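Eps1p (Saccharomyces cerevisiae, PDB 4TW5) belongs to the thioredoxin superfamily, with an N-terminal thioredoxin domain followed by a second, apparently thioredoxin-like domain, both carrying disulfide-bonded cysteine pairs. Local coordinates at residues K163-S168 with E182-W187; G202-E207 with T211-L216; T126-A131 with I190-A195; E12-T17 with E21-G26. All coordinates share one frame; numbering follows the deposited sequence. Where two conformers were deposited one is given.

Interaction 1. Residues K163-S168 with E182-W187; sequences KDMKNS and EFQRTW
The indole of Trp187 meets Ser168 at its edge: CB of Ser168 lies close to the ring plane, 3.6 Å from Trp187 CD1. The water that donates to the backbone O of Gln184 sits at the same ring's edge, also in plane. Beyond the two segments the indole packs against Leu156 and Ser158 of strand 155-160 and Val235 of strand 234-238, while its NE1 is hydrogen-bonded to Ser135. The second flat group, the amide of Gln184, reaches the backbone of 163-168. Its NE2 donates to Ser168 O over 2.8 Å, with an N-H...O angle of 154°. The nitrogen stands above the carbonyl plane instead of on a lone pair, and the oxygen is tilted a little from the amide plane. Gln184 achieves this reach because its chain is extended beyond CG (chi2 -178°), drawing the amide off the helix. From the opposite direction comes Met165, whose terminal CE ends 3.7 Å from Gln184 NE2. Ser168 OG has its main partner in Ser133. Helix 180-196, which starts at Cys180 of the Cys177-Cys180 disulfide, is thereby tied to the loop that follows strand 155-160. Gln184 NE2 also donates to Asp170 O, so one buried amide nitrogen serves two loop carbonyls, which should fix the rotation of the amide and satisfy polar backbone atoms in the interior.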
loop_
_atom_site.group_PDB
_atom_site.type_symbol
_atom_site.label_atom_id
_atom_site.label_comp_id
_atom_site.label_asym_id
_atom_site.label_seq_id
_atom_site.Cartn_x
_atom_site.Cartn_y
_atom_site.Cartn_z
ATOM N N LYS A 163 13.856 -4.421 -1.640
ATOM C CA LYS A 163 13.760 -3.341 -2.614
ATOM C C LYS A 163 15.112 -3.162 -3.307
ATOM O O LYS A 163 15.252 -2.350 -4.212
ATOM C CB LYS A 163 13.348 -2.018 -1.961
ATOM C CG LYS A 163 14.452 -1.441 -1.122
ATOM C CD LYS A 163 14.063 -0.130 -0.470
ATOM C CE LYS A 163 15.232 0.393 0.355
ATOM N NZ LYS A 163 14.874 1.651 1.037
ATOM N N ASP A 164 16.103 -3.930 -2.877
ATOM C CA ASP A 164 17.477 -3.688 -3.298
ATOM C C ASP A 164 18.034 -4.688 -4.305
ATOM O O ASP A 164 19.221 -4.658 -4.606
ATOM C CB ASP A 164 18.399 -3.657 -2.073
ATOM C CG ASP A 164 18.159 -2.454 -1.224
ATOM O OD1 ASP A 164 18.008 -1.351 -1.802
ATOM O OD2 ASP A 164 18.098 -2.605 0.014
ATOM N N MET A 165 17.199 -5.561 -4.843
ATOM C CA MET A 165 17.718 -6.571 -5.752
ATOM C C MET A 165 17.799 -6.004 -7.167
ATOM O O MET A 165 16.790 -5.755 -7.799
ATOM C CB MET A 165 16.869 -7.846 -5.709
ATOM C CG MET A 165 17.420 -8.969 -6.595
ATOM S SD MET A 165 16.489 -10.511 -6.445
ATOM C CE MET A 165 16.979 -11.085 -4.836
ATOM N N LYS A 166 19.014 -5.768 -7.645
ATOM C CA LYS A 166 19.204 -5.335 -9.022
ATOM C C LYS A 166 19.477 -6.545 -9.897
ATOM O O LYS A 166 18.792 -6.755 -10.897
ATOM C CB LYS A 166 20.369 -4.351 -9.119
ATOM C CG LYS A 166 20.078 -2.954 -8.609
ATOM C CD LYS A 166 19.902 -1.976 -9.753
ATOM C CE LYS A 166 19.689 -0.551 -9.253
ATOM N NZ LYS A 166 19.712 0.439 -10.375
ATOM N N ASN A 167 20.472 -7.344 -9.518
ATOM C CA ASN A 167 20.642 -8.676 -10.102
ATOM C C ASN A 167 20.179 -9.710 -9.131
ATOM O O ASN A 167 20.367 -9.553 -7.929
ATOM C CB ASN A 167 22.087 -8.956 -10.526
ATOM C CG ASN A 167 22.606 -7.926 -11.496
ATOM O OD1 ASN A 167 22.220 -7.915 -12.661
ATOM N ND2 ASN A 167 23.478 -7.045 -11.017
ATOM N N SER A 168 19.585 -10.784 -9.629
ATOM C CA SER A 168 18.939 -11.716 -8.711
ATOM C C SER A 168 19.959 -12.353 -7.738
ATOM O O SER A 168 19.574 -12.926 -6.729
ATOM C CB SER A 168 18.159 -12.781 -9.479
ATOM O OG SER A 168 19.021 -13.707 -10.122
ATOM N N GLU A 182 18.900 -19.261 0.156
ATOM C CA GLU A 182 18.907 -20.537 -0.548
ATOM C C GLU A 182 18.280 -20.353 -1.940
ATOM O O GLU A 182 18.750 -20.896 -2.945
ATOM C CB GLU A 182 18.132 -21.606 0.223
ATOM C CG GLU A 182 18.274 -23.041 -0.327
ATOM C CD GLU A 182 17.423 -24.069 0.431
ATOM O OE1 GLU A 182 16.286 -23.738 0.827
ATOM O OE2 GLU A 182 17.889 -25.209 0.654
ATOM N N PHE A 183 17.184 -19.606 -1.991
ATOM C CA PHE A 183 16.459 -19.499 -3.242
ATOM C C PHE A 183 17.184 -18.614 -4.252
ATOM O O PHE A 183 16.884 -18.699 -5.440
ATOM C CB PHE A 183 15.032 -18.981 -3.012
ATOM C CG PHE A 183 14.093 -19.260 -4.172
ATOM C CD1 PHE A 183 13.697 -20.552 -4.456
ATOM C CD2 PHE A 183 13.649 -18.236 -4.996
ATOM C CE1 PHE A 183 12.859 -20.815 -5.522
ATOM C CE2 PHE A 183 12.801 -18.499 -6.078
ATOM C CZ PHE A 183 12.408 -19.786 -6.332
ATOM N N GLN A 184 18.133 -17.776 -3.818
ATOM C CA GLN A 184 18.880 -17.015 -4.829
ATOM C C GLN A 184 19.720 -17.939 -5.702
ATOM O O GLN A 184 19.888 -17.702 -6.897
ATOM C CB GLN A 184 19.764 -15.955 -4.221
ATOM C CG GLN A 184 19.048 -14.667 -3.886
ATOM C CD GLN A 184 20.020 -13.636 -3.323
ATOM O OE1 GLN A 184 20.532 -13.791 -2.211
ATOM N NE2 GLN A 184 20.262 -12.573 -4.080
ATOM N N ARG A 185 20.249 -18.990 -5.098
ATOM C CA ARG A 185 21.017 -19.964 -5.840
ATOM C C ARG A 185 20.084 -20.679 -6.798
ATOM O O ARG A 185 20.383 -20.834 -7.985
ATOM C CB ARG A 185 21.678 -20.973 -4.897
ATOM C CG ARG A 185 22.510 -21.987 -5.633
ATOM C CD ARG A 185 23.349 -22.786 -4.711
ATOM N NE ARG A 185 24.679 -22.919 -5.292
ATOM C CZ ARG A 185 25.158 -24.015 -5.860
ATOM N NH1 ARG A 185 24.437 -25.125 -5.900
ATOM N NH2 ARG A 185 26.377 -24.001 -6.346
ATOM N N THR A 186 18.959 -21.130 -6.251
ATOM C CA THR A 186 17.939 -21.821 -7.006
ATOM C C THR A 186 17.423 -20.963 -8.154
ATOM O O THR A 186 17.295 -21.454 -9.276
ATOM C CB THR A 186 16.801 -22.249 -6.096
ATOM O OG1 THR A 186 17.339 -23.079 -5.068
ATOM C CG2 THR A 186 15.791 -23.051 -6.844
ATOM N N TRP A 187 17.159 -19.683 -7.895
ATOM C CA TRP A 187 16.624 -18.815 -8.932
ATOM C C TRP A 187 17.604 -18.574 -10.084
ATOM O O TRP A 187 17.210 -18.535 -11.257
ATOM C CB TRP A 187 16.175 -17.493 -8.344
ATOM C CG TRP A 187 15.464 -16.687 -9.347
ATOM C CD1 TRP A 187 15.885 -15.521 -9.904
ATOM C CD2 TRP A 187 14.215 -17.016 -9.978
ATOM N NE1 TRP A 187 14.970 -15.083 -10.820
ATOM C CE2 TRP A 187 13.948 -15.994 -10.916
ATOM C CE3 TRP A 187 13.314 -18.087 -9.858
ATOM C CZ2 TRP A 187 12.795 -15.983 -11.727
ATOM C CZ3 TRP A 187 12.139 -18.083 -10.679
ATOM C CH2 TRP A 187 11.898 -17.020 -11.586
HETATM O O HOH W 1 19.267 -15.335 -8.351
#

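Interaction 2. Residues G202-E207 with T211-L216; sequences GHVNCE and TICEEL
The covalent link between Cys206 and Cys213 dominates this contact. Their SG atoms are bonded at 2.1 Å, and the torsion about the S-S bond, -76°, gives the bridge a left-handed twist. The two cysteines are also the residues whose CA atoms come nearest across the segments, 5.8 Å apart. Each sulfur lies beside its own backbone N and anti to its carbonyl carbon, so the two side chains leave their backbones in the same way before they join. The covalent geometry of the bridge sets the 3.1 Å between Cys206 CB and Cys213 SG, and likewise the similar spacing of Cys213 CB from Cys206 SG.

Apolar packing adds a smaller share. Val204 turns toward the helix and brings CG1 to 4.1 Å from Cys213 SG; that methyl is the branch anti to the backbone N (chi1 169°). Outside the two segments, Cys206 touches Leu221 and Cys213 touches Val222, which helps to bury the bridge.

In the thioredoxin-like fold of this second domain, strand 200-205 lies inside the sheet, with strand 136-137 on one flank and strand 155-160 on the other. The disulfide fastens the short helix 210-215 to the residue just after the end of that strand. In the first domain, Cys70-Cys77 joins the residue just past strand 63-69 to helix 74-79 in a comparable arrangement.

No hydrogen bond passes between the segments. Polar ties of the strand run elsewhere: Asn205 OD1 accepts from Met165 N, and His203 NE2 is hydrogen-bonded to Lys166 O.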
loop_
_atom_site.group_PDB
_atom_site.type_symbol
_atom_site.label_atom_id
_atom_site.label_comp_id
_atom_site.label_asym_id
_atom_site.label_seq_id
_atom_site.Cartn_x
_atom_site.Cartn_y
_atom_site.Cartn_z
ATOM N N GLY A 202 12.456 -13.164 -14.641
ATOM C CA GLY A 202 12.454 -11.817 -14.075
ATOM C C GLY A 202 12.322 -11.835 -12.542
ATOM O O GLY A 202 11.818 -12.797 -11.959
ATOM N N HIS A 203 12.780 -10.767 -11.897
ATOM C CA HIS A 203 12.629 -10.632 -10.463
ATOM C C HIS A 203 12.026 -9.287 -10.115
ATOM O O HIS A 203 12.336 -8.265 -10.714
ATOM C CB HIS A 203 13.972 -10.856 -9.751
ATOM C CG HIS A 203 15.086 -10.042 -10.303
ATOM N ND1 HIS A 203 15.916 -10.510 -11.301
ATOM C CD2 HIS A 203 15.516 -8.796 -10.000
ATOM C CE1 HIS A 203 16.789 -9.568 -11.612
ATOM N NE2 HIS A 203 16.582 -8.528 -10.823
ATOM N N VAL A 204 11.141 -9.315 -9.128
ATOM C CA VAL A 204 10.417 -8.131 -8.680
ATOM C C VAL A 204 10.718 -7.847 -7.209
ATOM O O VAL A 204 10.665 -8.748 -6.368
ATOM C CB VAL A 204 8.895 -8.322 -8.861
ATOM C CG1 VAL A 204 8.068 -7.197 -8.130
ATOM C CG2 VAL A 204 8.548 -8.475 -10.334
ATOM N N ASN A 205 11.056 -6.595 -6.925
ATOM C CA ASN A 205 11.214 -6.102 -5.565
ATOM C C ASN A 205 9.858 -5.683 -5.027
ATOM O O ASN A 205 9.367 -4.601 -5.343
ATOM C CB ASN A 205 12.174 -4.916 -5.534
ATOM C CG ASN A 205 13.581 -5.304 -5.887
ATOM O OD1 ASN A 205 14.385 -5.605 -5.007
ATOM N ND2 ASN A 205 13.882 -5.341 -7.187
ATOM N N CYS A 206 9.240 -6.534 -4.224
ATOM C CA CYS A 206 7.913 -6.221 -3.708
ATOM C C CYS A 206 7.848 -5.016 -2.770
ATOM O O CYS A 206 6.805 -4.380 -2.670
ATOM C CB CYS A 206 7.336 -7.444 -3.020
ATOM S SG CYS A 206 6.624 -8.523 -4.264
ATOM N N GLU A 207 8.948 -4.685 -2.094
ATOM C CA GLU A 207 8.942 -3.494 -1.243
ATOM C C GLU A 207 8.799 -2.215 -2.070
ATOM O O GLU A 207 8.207 -1.248 -1.604
ATOM C CB GLU A 207 10.214 -3.424 -0.385
ATOM C CG GLU A 207 10.280 -4.517 0.650
ATOM C CD GLU A 207 11.381 -4.313 1.672
ATOM O OE1 GLU A 207 11.803 -3.153 1.905
ATOM O OE2 GLU A 207 11.854 -5.328 2.211
ATOM N N THR A 211 1.629 -2.040 -4.463
ATOM C CA THR A 211 0.263 -2.218 -4.938
ATOM C C THR A 211 0.184 -3.437 -5.851
ATOM O O THR A 211 -0.728 -4.255 -5.740
ATOM C CB THR A 211 -0.273 -0.983 -5.692
ATOM O OG1 THR A 211 -0.220 0.174 -4.845
ATOM C CG2 THR A 211 -1.714 -1.226 -6.137
ATOM N N ILE A 212 1.141 -3.567 -6.748
ATOM C CA ILE A 212 1.194 -4.736 -7.604
ATOM C C ILE A 212 1.315 -6.045 -6.818
ATOM O O ILE A 212 0.559 -6.976 -7.036
ATOM C CB ILE A 212 2.341 -4.615 -8.584
ATOM C CG1 ILE A 212 2.069 -3.419 -9.502
ATOM C CG2 ILE A 212 2.488 -5.894 -9.360
ATOM C CD1 ILE A 212 3.140 -3.179 -10.520
ATOM N N CYS A 213 2.226 -6.108 -5.865
ATOM C CA CYS A 213 2.399 -7.333 -5.087
ATOM C C CYS A 213 1.182 -7.652 -4.177
ATOM O O CYS A 213 0.869 -8.816 -3.896
ATOM C CB CYS A 213 3.679 -7.224 -4.266
ATOM S SG CYS A 213 5.205 -7.414 -5.270
ATOM N N GLU A 214 0.504 -6.616 -3.707
ATOM C CA GLU A 214 -0.692 -6.821 -2.905
ATOM C C GLU A 214 -1.810 -7.387 -3.768
ATOM O O GLU A 214 -2.438 -8.378 -3.408
ATOM C CB GLU A 214 -1.092 -5.512 -2.202
ATOM C CG GLU A 214 -0.269 -5.313 -0.912
ATOM C CD GLU A 214 -0.220 -3.865 -0.412
ATOM O OE1 GLU A 214 -0.830 -2.961 -1.022
ATOM O OE2 GLU A 214 0.471 -3.632 0.592
ATOM N N GLU A 215 -2.009 -6.792 -4.938
ATOM C CA GLU A 215 -3.065 -7.220 -5.838
ATOM C C GLU A 215 -2.875 -8.650 -6.339
ATOM O O GLU A 215 -3.846 -9.393 -6.452
ATOM C CB GLU A 215 -3.126 -6.253 -7.010
ATOM C CG GLU A 215 -3.726 -4.910 -6.661
ATOM C CD GLU A 215 -3.799 -3.979 -7.853
ATOM O OE1 GLU A 215 -3.106 -4.251 -8.857
ATOM O OE2 GLU A 215 -4.564 -2.991 -7.794
ATOM N N LEU A 216 -1.622 -9.046 -6.559
ATOM C CA LEU A 216 -1.256 -10.367 -7.056
ATOM C C LEU A 216 -1.295 -11.458 -6.003
ATOM O O LEU A 216 -1.085 -12.636 -6.307
ATOM C CB LEU A 216 0.151 -10.332 -7.638
ATOM C CG LEU A 216 0.339 -9.572 -8.943
ATOM C CD1 LEU A 216 1.724 -9.830 -9.447
ATOM C CD2 LEU A 216 -0.678 -9.996 -9.943
#

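Interaction 3. Residues T126-A131 with I190-A195; sequences TDLDSA and ISRQLA
Ala131 and Arg192 bring together the segment leading into the second domain's first strand and the long helix 180-196 of that domain. Segment 126-131 follows helix 121-124 and includes a short 3-10 turn at 128-130. Within it, Ser130 N donates to Asp127 O at 3.2 Å and Ala131 N to Leu128 O at 3.1 Å. The turn presents the Ala131 methyl to the helix.

That methyl sits squarely over one face of the Arg192 guanidinium, 3.4 Å above the plane and over its centre. Its separations from the individual atoms agree with this: Ala131 CB is 3.5 Å from both CZ and NH1 of Arg192, and NE is only slightly farther. The arginine chain runs extended through chi2 and then bends at chi3 (55°), which lays the flat group broadside to the alanine. Leu128 adds a looser touch, with CD1 4.4 Å from the Arg192 CD methylene. The methyl of Ala131 thus lies over a delocalised cation, whereas Leu128 meets only the aliphatic part of the chain; no hydrogen bond or salt bridge joins the two segments.

Polar ties lie just beside the packing. Lys188, one helical turn earlier, donates through NZ to Leu128 O and weakly to Ala131 O. Ser191 OG is hydrogen-bonded to Glu134 N, and Arg192 also packs on Met119. The chain coming from the first domain is therefore laid along helix 180-196, on the side that carries Lys188 and Arg192: an interdomain connection packed on a helix that flanks the sheet of a thioredoxin-like domain.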
loop_
_atom_site.group_PDB
_atom_site.type_symbol
_atom_site.label_atom_id
_atom_site.label_comp_id
_atom_site.label_asym_id
_atom_site.label_seq_id
_atom_site.Cartn_x
_atom_site.Cartn_y
_atom_site.Cartn_z
ATOM N N THR A 126 30.256 -27.634 -10.567
ATOM C CA THR A 126 30.944 -26.491 -11.148
ATOM C C THR A 126 30.512 -25.240 -10.395
ATOM O O THR A 126 29.600 -25.281 -9.576
ATOM C CB THR A 126 30.654 -26.331 -12.660
ATOM O OG1 THR A 126 29.284 -25.975 -12.864
ATOM C CG2 THR A 126 30.988 -27.615 -13.411
ATOM N N ASP A 127 31.140 -24.118 -10.705
ATOM C CA ASP A 127 30.984 -22.920 -9.900
ATOM C C ASP A 127 30.025 -21.912 -10.488
ATOM O O ASP A 127 30.356 -21.221 -11.450
ATOM C CB ASP A 127 32.365 -22.277 -9.730
ATOM C CG ASP A 127 32.341 -21.051 -8.856
ATOM O OD1 ASP A 127 31.418 -20.903 -8.016
ATOM O OD2 ASP A 127 33.246 -20.216 -9.043
ATOM N N LEU A 128 28.871 -21.782 -9.849
ATOM C CA LEU A 128 27.791 -20.910 -10.313
ATOM C C LEU A 128 28.170 -19.423 -10.326
ATOM O O LEU A 128 27.633 -18.659 -11.124
ATOM C CB LEU A 128 26.541 -21.125 -9.459
ATOM C CG LEU A 128 25.247 -20.440 -9.882
ATOM C CD1 LEU A 128 24.751 -20.954 -11.265
ATOM C CD2 LEU A 128 24.201 -20.589 -8.792
ATOM N N ASP A 129 29.099 -19.020 -9.461
ATOM C CA ASP A 129 29.582 -17.628 -9.394
ATOM C C ASP A 129 30.253 -17.135 -10.672
ATOM O O ASP A 129 30.354 -15.937 -10.896
ATOM C CB ASP A 129 30.613 -17.474 -8.270
ATOM C CG ASP A 129 30.009 -17.430 -6.884
ATOM O OD1 ASP A 129 28.878 -17.928 -6.658
ATOM O OD2 ASP A 129 30.744 -16.944 -5.989
ATOM N N SER A 130 30.751 -18.052 -11.493
ATOM C CA SER A 130 31.412 -17.653 -12.733
ATOM C C SER A 130 30.397 -17.175 -13.752
ATOM O O SER A 130 30.741 -16.449 -14.681
ATOM C CB SER A 130 32.197 -18.827 -13.321
ATOM O OG SER A 130 33.123 -19.315 -12.365
ATOM N N ALA A 131 29.138 -17.553 -13.559
ATOM C CA ALA A 131 28.112 -17.218 -14.541
ATOM C C ALA A 131 27.231 -16.070 -14.070
ATOM O O ALA A 131 27.069 -15.838 -12.866
ATOM C CB ALA A 131 27.290 -18.410 -14.851
ATOM N N ILE A 190 17.670 -21.821 -12.191
ATOM C CA ILE A 190 16.437 -21.765 -12.964
ATOM C C ILE A 190 16.519 -20.797 -14.118
ATOM O O ILE A 190 15.996 -21.096 -15.207
ATOM C CB ILE A 190 15.258 -21.384 -12.080
ATOM C CG1 ILE A 190 15.010 -22.492 -11.067
ATOM C CG2 ILE A 190 14.019 -21.088 -12.891
ATOM C CD1 ILE A 190 14.130 -22.080 -9.927
ATOM N N SER A 191 17.115 -19.626 -13.907
ATOM C CA SER A 191 17.157 -18.644 -14.984
ATOM C C SER A 191 18.019 -19.146 -16.146
ATOM O O SER A 191 17.674 -18.963 -17.306
ATOM C CB SER A 191 17.673 -17.302 -14.503
ATOM O OG SER A 191 19.075 -17.325 -14.339
ATOM N N ARG A 192 19.124 -19.808 -15.829
ATOM C CA ARG A 192 20.020 -20.262 -16.873
ATOM C C ARG A 192 19.441 -21.484 -17.592
ATOM O O ARG A 192 19.561 -21.589 -18.782
ATOM C CB ARG A 192 21.398 -20.567 -16.298
ATOM C CG ARG A 192 22.221 -19.296 -16.039
ATOM C CD ARG A 192 23.527 -19.549 -15.253
ATOM N NE ARG A 192 24.460 -20.544 -15.801
ATOM C CZ ARG A 192 25.224 -20.367 -16.876
ATOM N NH1 ARG A 192 25.181 -19.232 -17.547
ATOM N NH2 ARG A 192 26.054 -21.322 -17.263
ATOM N N GLN A 193 18.801 -22.389 -16.875
ATOM C CA GLN A 193 18.218 -23.557 -17.516
ATOM C C GLN A 193 17.069 -23.162 -18.458
ATOM O O GLN A 193 16.975 -23.671 -19.570
ATOM C CB GLN A 193 17.744 -24.555 -16.452
ATOM C CG GLN A 193 18.897 -25.244 -15.712
ATOM C CD GLN A 193 18.407 -26.313 -14.752
ATOM O OE1 GLN A 193 17.518 -26.067 -13.954
ATOM N NE2 GLN A 193 18.983 -27.502 -14.829
ATOM N N LEU A 194 16.248 -22.199 -18.043
ATOM C CA LEU A 194 15.121 -21.763 -18.851
ATOM C C LEU A 194 15.579 -20.962 -20.052
ATOM O O LEU A 194 14.842 -20.830 -21.036
ATOM C CB LEU A 194 14.128 -20.941 -18.032
ATOM C CG LEU A 194 13.250 -21.809 -17.132
ATOM C CD1 LEU A 194 12.254 -20.959 -16.334
ATOM C CD2 LEU A 194 12.540 -22.894 -17.932
ATOM N N ALA A 195 16.768 -20.389 -19.963
ATOM C CA ALA A 195 17.299 -19.639 -21.085
ATOM C C ALA A 195 17.544 -20.527 -22.336
ATOM O O ALA A 195 17.432 -20.049 -23.454
ATOM C CB ALA A 195 18.581 -18.935 -20.676
#

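Interaction 4. Residues E12-T17 with E21-G26; sequences EPLNPT and EELSKG
Leu14 and Glu22 have CA atoms 8.1 Å apart, and Thr17 and Glu21 lie at a similar spacing, so the irregular segment 12-17 passes beside the short helix 19-23 with side chains bridging the gap. Leu14 points toward the helix. Its CD1 meets CD2 of Leu23 at 3.9 Å, the two leucine side chains crossing at a slant. Both methyls of Leu14 also straddle the aliphatic part of Glu22: CD1 and CD2 are each 4.0 Å from Glu22 CG, with the two side chains almost perpendicular. Glu22 bends at chi2 (65°), and its carboxylate goes on to His28, which is hydrogen-bonded to OE2.

Nearer the helix start, Glu21 curls back so that OE1 lies 3.0 Å from Thr17 O. Both are acceptors, so this is not a hydrogen bond; such closeness would be unfavourable for a charged carboxylate. The turn before the helix is shaped by Asn15, whose OD1 accepts from Thr17 N over 2.9 Å, in the carbonyl plane and on a lone pair, forming an Asx turn. At the far end, Ser24 OG donates to Glu21 O.

Leu14 is backbone hydrogen-bonded to Gln67 and packs on Ser66 and Val68 of strand 63-69, while Leu23 lies on His28 and Ile30 of strand 27-33. The segment runs beside the edge strand and the helix packs on its neighbour, consistent with the start of a thioredoxin fold.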
loop_
_atom_site.group_PDB
_atom_site.type_symbol
_atom_site.label_atom_id
_atom_site.label_comp_id
_atom_site.label_asym_id
_atom_site.label_seq_id
_atom_site.Cartn_x
_atom_site.Cartn_y
_atom_site.Cartn_z
ATOM N N GLU A 12 28.709 -48.575 -29.195
ATOM C CA GLU A 12 27.928 -49.719 -28.775
ATOM C C GLU A 12 27.342 -49.456 -27.407
ATOM O O GLU A 12 27.806 -48.572 -26.696
ATOM C CB GLU A 12 28.779 -50.989 -28.734
ATOM C CG GLU A 12 28.744 -51.792 -30.000
ATOM C CD GLU A 12 28.530 -53.265 -29.703
ATOM O OE1 GLU A 12 29.265 -53.817 -28.848
ATOM O OE2 GLU A 12 27.596 -53.854 -30.291
ATOM N N PRO A 13 26.308 -50.221 -27.036
ATOM C CA PRO A 13 25.741 -50.061 -25.699
ATOM C C PRO A 13 26.808 -50.253 -24.631
ATOM O O PRO A 13 27.768 -50.988 -24.856
ATOM C CB PRO A 13 24.692 -51.174 -25.628
ATOM C CG PRO A 13 24.280 -51.378 -27.034
ATOM C CD PRO A 13 25.500 -51.129 -27.871
ATOM N N LEU A 14 26.652 -49.599 -23.490
ATOM C CA LEU A 14 27.534 -49.879 -22.374
ATOM C C LEU A 14 27.181 -51.259 -21.831
ATOM O O LEU A 14 26.010 -51.632 -21.807
ATOM C CB LEU A 14 27.376 -48.815 -21.295
ATOM C CG LEU A 14 27.732 -47.415 -21.788
ATOM C CD1 LEU A 14 27.658 -46.426 -20.666
ATOM C CD2 LEU A 14 29.121 -47.428 -22.408
ATOM N N ASN A 15 28.179 -51.991 -21.350
ATOM C CA ASN A 15 27.958 -53.330 -20.811
ATOM C C ASN A 15 28.714 -53.410 -19.485
ATOM O O ASN A 15 29.413 -52.458 -19.145
ATOM C CB ASN A 15 28.405 -54.410 -21.820
ATOM C CG ASN A 15 29.859 -54.255 -22.267
ATOM O OD1 ASN A 15 30.758 -54.082 -21.453
ATOM N ND2 ASN A 15 30.086 -54.333 -23.572
ATOM N N PRO A 16 28.582 -54.526 -18.729
ATOM C CA PRO A 16 29.245 -54.579 -17.416
ATOM C C PRO A 16 30.766 -54.349 -17.434
ATOM O O PRO A 16 31.366 -54.112 -16.383
ATOM C CB PRO A 16 28.908 -55.990 -16.926
ATOM C CG PRO A 16 27.608 -56.288 -17.559
ATOM C CD PRO A 16 27.629 -55.644 -18.893
ATOM N N THR A 17 31.387 -54.409 -18.604
ATOM C CA THR A 17 32.824 -54.164 -18.682
ATOM C C THR A 17 33.123 -52.672 -18.807
ATOM O O THR A 17 34.226 -52.232 -18.497
ATOM C CB THR A 17 33.469 -54.871 -19.892
ATOM O OG1 THR A 17 33.172 -54.135 -21.087
ATOM C CG2 THR A 17 32.974 -56.304 -20.017
ATOM N N GLU A 21 33.367 -47.492 -15.782
ATOM C CA GLU A 21 34.577 -46.824 -16.220
ATOM C C GLU A 21 34.210 -45.619 -17.067
ATOM O O GLU A 21 34.793 -44.539 -16.962
ATOM C CB GLU A 21 35.425 -47.789 -17.046
ATOM C CG GLU A 21 35.985 -48.959 -16.254
ATOM C CD GLU A 21 34.973 -50.105 -16.120
ATOM O OE1 GLU A 21 33.825 -49.960 -16.586
ATOM O OE2 GLU A 21 35.326 -51.157 -15.548
ATOM N N GLU A 22 33.177 -45.810 -17.871
ATOM C CA GLU A 22 32.658 -44.762 -18.714
ATOM C C GLU A 22 31.936 -43.626 -17.963
ATOM O O GLU A 22 32.070 -42.462 -18.342
ATOM C CB GLU A 22 31.750 -45.395 -19.764
ATOM C CG GLU A 22 31.069 -44.385 -20.647
ATOM C CD GLU A 22 32.052 -43.612 -21.507
ATOM O OE1 GLU A 22 33.174 -44.124 -21.733
ATOM O OE2 GLU A 22 31.682 -42.495 -21.951
ATOM N N LEU A 23 31.176 -43.946 -16.917
ATOM C CA LEU A 23 30.441 -42.908 -16.174
ATOM C C LEU A 23 31.317 -42.145 -15.160
ATOM O O LEU A 23 30.869 -41.170 -14.567
ATOM C CB LEU A 23 29.231 -43.506 -15.444
ATOM C CG LEU A 23 28.206 -44.330 -16.245
ATOM C CD1 LEU A 23 26.816 -44.297 -15.605
ATOM C CD2 LEU A 23 28.110 -43.929 -17.718
ATOM N N SER A 24 32.567 -42.568 -14.980
ATOM C CA SER A 24 33.461 -41.924 -14.010
ATOM C C SER A 24 33.949 -40.529 -14.428
ATOM O O SER A 24 34.679 -39.893 -13.673
ATOM C CB SER A 24 34.668 -42.814 -13.715
ATOM O OG SER A 24 35.452 -43.022 -14.873
ATOM N N LYS A 25 33.636 -40.080 -15.647
ATOM C CA LYS A 25 33.953 -38.706 -16.054
ATOM C C LYS A 25 32.772 -38.052 -16.761
ATOM O O LYS A 25 32.123 -38.676 -17.595
ATOM C CB LYS A 25 35.189 -38.672 -16.963
ATOM C CG LYS A 25 36.505 -38.989 -16.261
ATOM C CD LYS A 25 36.763 -38.048 -15.087
ATOM C CE LYS A 25 37.795 -38.648 -14.136
ATOM N NZ LYS A 25 37.979 -37.803 -12.918
ATOM N N GLY A 26 32.488 -36.799 -16.415
ATOM C CA GLY A 26 31.409 -36.051 -17.039
ATOM C C GLY A 26 30.008 -36.594 -16.811
ATOM O O GLY A 26 29.776 -37.437 -15.954
#

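Interaction 4 comes first along the chain and belongs to the N-terminal thioredoxin domain; the other three gather in or at the second. Interaction 1 is nested inside the loop closed by interaction 3, and both use helix 180-196: their centres are 13 Å apart, and Arg185 packs on Leu128 between them. Interaction 2 follows on strand 200-205, the next element after that helix, its centre 14 Å from that of interaction 1, which it meets through Asn205 and His203. Interactions 2 and 4 lie on opposite sides of the chain's centre, about 49 Å between centres, so the four contacts span both domains of this elongated, two-domain protein.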